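Long-range contacts in putative sugar ABC transporter (Yersinia enterocolitica subsp. enterocolitica 8081, PDB 5ULB), which probably binds methylthioribose-like sugars in the periplasm, as the solute-binding component of an ABC importer, and here holds a selenium analogue of that sugar: residues 189-194 / 220-225; 207-212 / 230-235. All coordinates share one frame; numbering follows the deposited sequence. Where two conformers were deposited one is given.

Contact 1. Residues 189-194 / 220-225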
loop_
_atom_site.group_PDB
_atom_site.type_symbol
_atom_site.label_atom_id
_atom_site.label_comp_id
_atom_site.label_asym_id
_atom_site.label_seq_id
_atom_site.Cartn_x
_atom_site.Cartn_y
_atom_site.Cartn_z
ATOM N N ASP A 189 -5.548 2.906 18.447
ATOM C CA ASP A 189 -4.573 2.121 19.207
ATOM C C ASP A 189 -3.216 2.797 19.179
ATOM O O ASP A 189 -2.579 2.924 20.190
ATOM C CB ASP A 189 -4.448 0.739 18.569
ATOM C CG ASP A 189 -3.423 -0.181 19.271
ATOM O OD1 ASP A 189 -3.490 -0.338 20.536
ATOM O OD2 ASP A 189 -2.582 -0.852 18.528
ATOM N N THR A 190 -2.828 3.274 17.970
ATOM C CA THR A 190 -1.519 3.959 17.864
ATOM C C THR A 190 -1.536 5.197 18.697
ATOM O O THR A 190 -0.533 5.530 19.335
ATOM C CB THR A 190 -1.127 4.125 16.383
ATOM O OG1 THR A 190 -1.205 2.895 15.692
ATOM C CG2 THR A 190 0.259 4.703 16.287
ATOM N N ALA A 191 -2.628 5.975 18.604
ATOM C CA ALA A 191 -2.684 7.206 19.355
ATOM C C ALA A 191 -2.522 6.965 20.869
ATOM O O ALA A 191 -1.820 7.693 21.583
ATOM C CB ALA A 191 -3.989 7.967 19.135
ATOM N N ASN A 192 -3.168 5.908 21.337
ATOM C CA ASN A 192 -3.017 5.591 22.782
ATOM C C ASN A 192 -1.620 5.174 23.188
ATOM O O ASN A 192 -1.066 5.615 24.196
ATOM C CB ASN A 192 -3.993 4.484 23.176
ATOM C CG ASN A 192 -5.436 4.980 23.102
ATOM O OD1 ASN A 192 -5.735 6.161 23.291
ATOM N ND2 ASN A 192 -6.357 3.991 22.839
ATOM N N LYS A 193 -1.018 4.363 22.323
ATOM C CA LYS A 193 0.326 3.899 22.554
ATOM C C LYS A 193 1.350 5.036 22.471
ATOM O O LYS A 193 2.252 5.138 23.309
ATOM C CB LYS A 193 0.721 2.763 21.619
ATOM C CG LYS A 193 0.018 1.490 21.976
ATOM C CD LYS A 193 0.217 0.455 20.913
ATOM C CE LYS A 193 -0.431 -0.795 21.342
ATOM N NZ LYS A 193 -0.395 -1.903 20.271
ATOM N N VAL A 194 1.191 5.936 21.490
ATOM C CA VAL A 194 2.068 7.072 21.396
ATOM C C VAL A 194 1.872 7.988 22.573
ATOM O O VAL A 194 2.848 8.551 23.107
ATOM C CB VAL A 194 1.920 7.766 20.022
ATOM C CG1 VAL A 194 2.643 9.102 20.040
ATOM C CG2 VAL A 194 2.379 6.887 18.861
ATOM N N ALA A 220 -0.386 8.635 15.430
ATOM C CA ALA A 220 0.629 9.493 16.085
ATOM C C ALA A 220 0.291 10.937 15.970
ATOM O O ALA A 220 0.509 11.670 16.939
ATOM C CB ALA A 220 1.972 9.208 15.482
ATOM N N TYR A 221 -0.182 11.374 14.840
ATOM C CA TYR A 221 -0.587 12.756 14.629
ATOM C C TYR A 221 -1.630 13.224 15.669
ATOM O O TYR A 221 -1.522 14.252 16.304
ATOM C CB TYR A 221 -1.113 12.964 13.216
ATOM C CG TYR A 221 -1.525 14.373 12.924
ATOM C CD1 TYR A 221 -2.817 14.853 13.279
ATOM C CD2 TYR A 221 -0.668 15.289 12.369
ATOM C CE1 TYR A 221 -3.197 16.138 13.114
ATOM C CE2 TYR A 221 -1.084 16.590 12.132
ATOM C CZ TYR A 221 -2.344 17.030 12.529
ATOM O OH TYR A 221 -2.662 18.303 12.341
ATOM N N LYS A 222 -2.661 12.349 15.810
ATOM C CA LYS A 222 -3.692 12.672 16.858
ATOM C C LYS A 222 -3.072 12.767 18.207
ATOM O O LYS A 222 -3.388 13.699 18.959
ATOM C CB LYS A 222 -4.741 11.571 16.806
ATOM C CG LYS A 222 -5.913 11.767 17.800
ATOM C CD LYS A 222 -6.906 10.511 17.712
ATOM C CE LYS A 222 -7.861 10.382 18.930
ATOM N NZ LYS A 222 -8.771 11.393 18.568
ATOM N N ALA A 223 -2.189 11.850 18.567
ATOM C CA ALA A 223 -1.572 11.932 19.862
ATOM C C ALA A 223 -0.747 13.216 19.997
ATOM O O ALA A 223 -0.755 13.857 21.077
ATOM C CB ALA A 223 -0.661 10.745 20.130
ATOM N N LEU A 224 -0.022 13.592 18.966
ATOM C CA LEU A 224 0.785 14.850 19.091
ATOM C C LEU A 224 -0.096 16.052 19.315
ATOM O O LEU A 224 0.188 16.946 20.116
ATOM C CB LEU A 224 1.691 15.076 17.844
ATOM C CG LEU A 224 2.749 13.989 17.583
ATOM C CD1 LEU A 224 3.616 14.413 16.421
ATOM C CD2 LEU A 224 3.611 13.747 18.782
ATOM N N GLN A 225 -1.188 16.144 18.558
ATOM C CA GLN A 225 -2.098 17.290 18.725
ATOM C C GLN A 225 -2.701 17.294 20.096
ATOM O O GLN A 225 -2.697 18.294 20.794
ATOM C CB GLN A 225 -3.153 17.259 17.658
ATOM C CG GLN A 225 -2.650 17.752 16.266
ATOM C CD GLN A 225 -2.299 19.254 16.108
ATOM O OE1 GLN A 225 -2.357 20.003 17.059
ATOM N NE2 GLN A 225 -2.050 19.688 14.860
#

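Contact 2. Residues 207-212 / 230-235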
loop_
_atom_site.group_PDB
_atom_site.type_symbol
_atom_site.label_atom_id
_atom_site.label_comp_id
_atom_site.label_asym_id
_atom_site.label_seq_id
_atom_site.Cartn_x
_atom_site.Cartn_y
_atom_site.Cartn_z
ATOM N N ASP A 207 12.642 13.947 19.187
ATOM C CA ASP A 207 12.723 14.887 18.061
ATOM C C ASP A 207 11.786 14.604 16.903
ATOM O O ASP A 207 11.249 15.541 16.273
ATOM C CB ASP A 207 14.180 14.895 17.536
ATOM C CG ASP A 207 15.162 15.349 18.605
ATOM O OD1 ASP A 207 14.923 16.455 19.093
ATOM O OD2 ASP A 207 16.046 14.552 19.023
ATOM N N ALA A 208 11.581 13.292 16.579
ATOM C CA ALA A 208 10.854 12.966 15.404
ATOM C C ALA A 208 10.259 11.575 15.546
ATOM O O ALA A 208 10.726 10.759 16.331
ATOM C CB ALA A 208 11.759 13.093 14.146
ATOM N N ILE A 209 9.272 11.313 14.660
ATOM C CA ILE A 209 8.643 10.005 14.537
ATOM C C ILE A 209 8.655 9.573 13.078
ATOM O O ILE A 209 8.267 10.369 12.210
ATOM C CB ILE A 209 7.210 10.017 15.151
ATOM C CG1 ILE A 209 7.258 10.398 16.595
ATOM C CG2 ILE A 209 6.486 8.727 14.873
ATOM C CD1 ILE A 209 5.896 10.569 17.246
ATOM N N TRP A 210 9.081 8.333 12.847
ATOM C CA TRP A 210 9.009 7.757 11.491
ATOM C C TRP A 210 7.899 6.741 11.454
ATOM O O TRP A 210 7.965 5.717 12.140
ATOM C CB TRP A 210 10.318 7.105 11.129
ATOM C CG TRP A 210 10.382 6.483 9.754
ATOM C CD1 TRP A 210 9.959 7.084 8.592
ATOM C CD2 TRP A 210 10.765 5.166 9.424
ATOM N NE1 TRP A 210 10.131 6.224 7.548
ATOM C CE2 TRP A 210 10.613 5.052 8.041
ATOM C CE3 TRP A 210 11.266 4.084 10.122
ATOM C CZ2 TRP A 210 10.938 3.868 7.338
ATOM C CZ3 TRP A 210 11.578 2.971 9.463
ATOM C CH2 TRP A 210 11.394 2.863 8.073
ATOM N N GLY A 211 6.870 7.064 10.619
ATOM C CA GLY A 211 5.759 6.142 10.496
ATOM C C GLY A 211 5.847 5.370 9.183
ATOM O O GLY A 211 5.827 5.927 8.089
ATOM N N THR A 212 5.883 4.000 9.336
ATOM C CA THR A 212 6.085 3.140 8.172
ATOM C C THR A 212 4.826 2.780 7.435
ATOM O O THR A 212 4.872 2.209 6.388
ATOM C CB THR A 212 6.806 1.878 8.569
ATOM O OG1 THR A 212 6.003 1.085 9.449
ATOM C CG2 THR A 212 8.157 2.162 9.175
ATOM N N THR A 230 3.377 18.911 19.362
ATOM C CA THR A 230 3.592 19.147 17.948
ATOM C C THR A 230 4.981 19.733 17.600
ATOM O O THR A 230 5.268 19.917 16.420
ATOM C CB THR A 230 2.504 20.005 17.321
ATOM O OG1 THR A 230 2.454 21.271 17.889
ATOM C CG2 THR A 230 1.129 19.327 17.337
ATOM N N GLU A 231 5.844 19.896 18.592
ATOM C CA GLU A 231 7.248 20.155 18.277
ATOM C C GLU A 231 7.923 18.931 17.645
ATOM O O GLU A 231 8.957 19.109 17.021
ATOM C CB GLU A 231 8.021 20.593 19.542
ATOM C CG GLU A 231 8.405 19.514 20.563
ATOM C CD GLU A 231 7.287 18.882 21.419
ATOM O OE1 GLU A 231 6.162 19.432 21.433
ATOM O OE2 GLU A 231 7.586 17.808 22.001
ATOM N N ILE A 232 7.376 17.744 17.870
ATOM C CA ILE A 232 7.884 16.499 17.246
ATOM C C ILE A 232 7.453 16.466 15.856
ATOM O O ILE A 232 6.294 16.588 15.528
ATOM C CB ILE A 232 7.351 15.285 18.061
ATOM C CG1 ILE A 232 7.795 15.352 19.501
ATOM C CG2 ILE A 232 7.718 14.010 17.360
ATOM C CD1 ILE A 232 7.130 14.287 20.403
ATOM N N LYS A 233 8.399 16.186 14.917
ATOM C CA LYS A 233 8.102 16.132 13.503
ATOM C C LYS A 233 7.828 14.719 12.997
ATOM O O LYS A 233 8.479 13.782 13.443
ATOM C CB LYS A 233 9.253 16.803 12.723
ATOM C CG LYS A 233 9.417 18.287 13.104
ATOM C CD LYS A 233 8.083 19.093 13.206
ATOM C CE LYS A 233 8.262 20.543 13.678
ATOM N NZ LYS A 233 6.985 21.213 14.231
ATOM N N LEU A 234 6.871 14.604 12.087
ATOM C CA LEU A 234 6.443 13.330 11.567
ATOM C C LEU A 234 6.861 13.112 10.086
ATOM O O LEU A 234 6.676 14.035 9.272
ATOM C CB LEU A 234 4.909 13.124 11.533
ATOM C CG LEU A 234 4.155 13.160 12.748
ATOM C CD1 LEU A 234 2.638 13.188 12.495
ATOM C CD2 LEU A 234 4.533 11.934 13.586
ATOM N N TYR A 235 7.377 11.928 9.802
ATOM C CA TYR A 235 7.828 11.543 8.454
ATOM C C TYR A 235 7.164 10.221 8.177
ATOM O O TYR A 235 7.353 9.274 8.913
ATOM C CB TYR A 235 9.354 11.405 8.485
ATOM C CG TYR A 235 10.081 12.692 8.810
ATOM C CD1 TYR A 235 10.175 13.136 10.104
ATOM C CD2 TYR A 235 10.577 13.525 7.815
ATOM C CE1 TYR A 235 10.773 14.355 10.401
ATOM C CE2 TYR A 235 11.161 14.729 8.092
ATOM C CZ TYR A 235 11.273 15.113 9.390
ATOM O OH TYR A 235 11.816 16.330 9.701
HETATM O O HOH W 1 11.533 18.175 16.677
#

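Contact 1. Residues 189-194 / 220-225
Small side chains let helices 186-200 and 214-226 come close: the axes of segments 189-194 and 220-225 pass 7.7 Å apart at a crossing angle of -46°. The backbones are nearest where Ala191 faces Ala223, with 4.9 Å between their CA atoms. The packing centres on Ala223, whose methyl group points at the partner helix. Its CB lies 3.7 Å from CG1 of Val194, while the CB atoms of Ala191 and Ala223 stand 4.4 Å apart. The same methyl also makes a van der Waals contact with the backbone, CB of Ala223 to O of Ala191 at 3.6 Å. Val194 straddles one turn of the other helix: CG1, anti to the backbone N (chi1 169°), rests on Ala223, and CG2, beside that N, reaches CB of Ala220 at 4.1 Å. Both helices pack on the same side of the parallel sheet in one lobe of the periplasmic binding protein fold, and Val194 and Ala220 also touch Leu148 on strand 143-148 beneath them. At the outer margin the extended start of Lys222 runs past Ala191, CD to CB 4.1 Å, before a bend at chi4 (77°) turns its ammonium toward a salt bridge with Glu226.

No hydrogen bond crosses between the segments; the polar side chains described here find partners within their own helix or beyond both segments. Lys193 NZ meets the syn lone pair of Asp189 OD2 at 3.0 Å, one turn back. Thr190 turns OG1 to the carbonyl of Val186, leaving CG2 to approach Ala220. Gln225 NE2 donates to Tyr221 OH, nearly in its own amide plane, and that hydroxyl also pairs with Glu249.

Contact 2. Residues 207-212 / 230-235
Ile209 sits between Leu234 on the neighbouring strand and Ile232 in the loop that leads into it. Its CG2 is anti to the backbone N and CG1 beside it (chi1 -59°), so CG1 comes to 3.7 Å from CG2 of Ile232, the two side chains crossing obliquely. Leu234 lies alongside, pointing the same way, and brings CD2 to 3.6 Å from CB of Ile209. This face of the sheet is covered by helix 214-226, the connection of a beta-alpha-beta unit whose two parallel strands are 208-211 and 233-237. Four backbone bonds pair them, alternating in direction from Lys233 N to Asp207 O through to Gly211 N and Tyr235 O, the last 2.8 Å long.

On the other face, which packs against helix 124-138, Tyr235 keeps CG beside its backbone N (chi1 -63°). The ring thus leans back toward the start of the strand, bringing CE1 to 4.1 Å from CB of Ala208, with OH bonded to Asp138. Trp210 takes the other course, CG anti to its N, and sends NE1 to Ser131; CG2 of Thr212 lies 3.4 Å above the plane of its indole, toward the rim. Where the strands begin, a water donates to the carbonyl oxygens of both Asp207 and Glu231.

Helix 214-226 ties the two contacts together, packing on helix 186-200 in contact 1 and on segment 230-235 of contact 2; the centres of the two contacts are about 11 Å apart. At the join, the Leu224 methyl CD1 rests 3.6 Å from Ile232 O, and Tyr221 CB lies 3.8 Å from Leu234 CD1. Along the chain the segments alternate, helix, strand, helix, strand, with the strands side by side in the sheet and both helices on one side of it. Contact 2 leads to the sugar, since Thr212, just past strand 208-211, touches the bound selenoribose in both anomers and Asp238 of the pocket follows strand 233-237. Contact 1 stands farther off, with the side chain of Thr190 about 11 Å from the ligand.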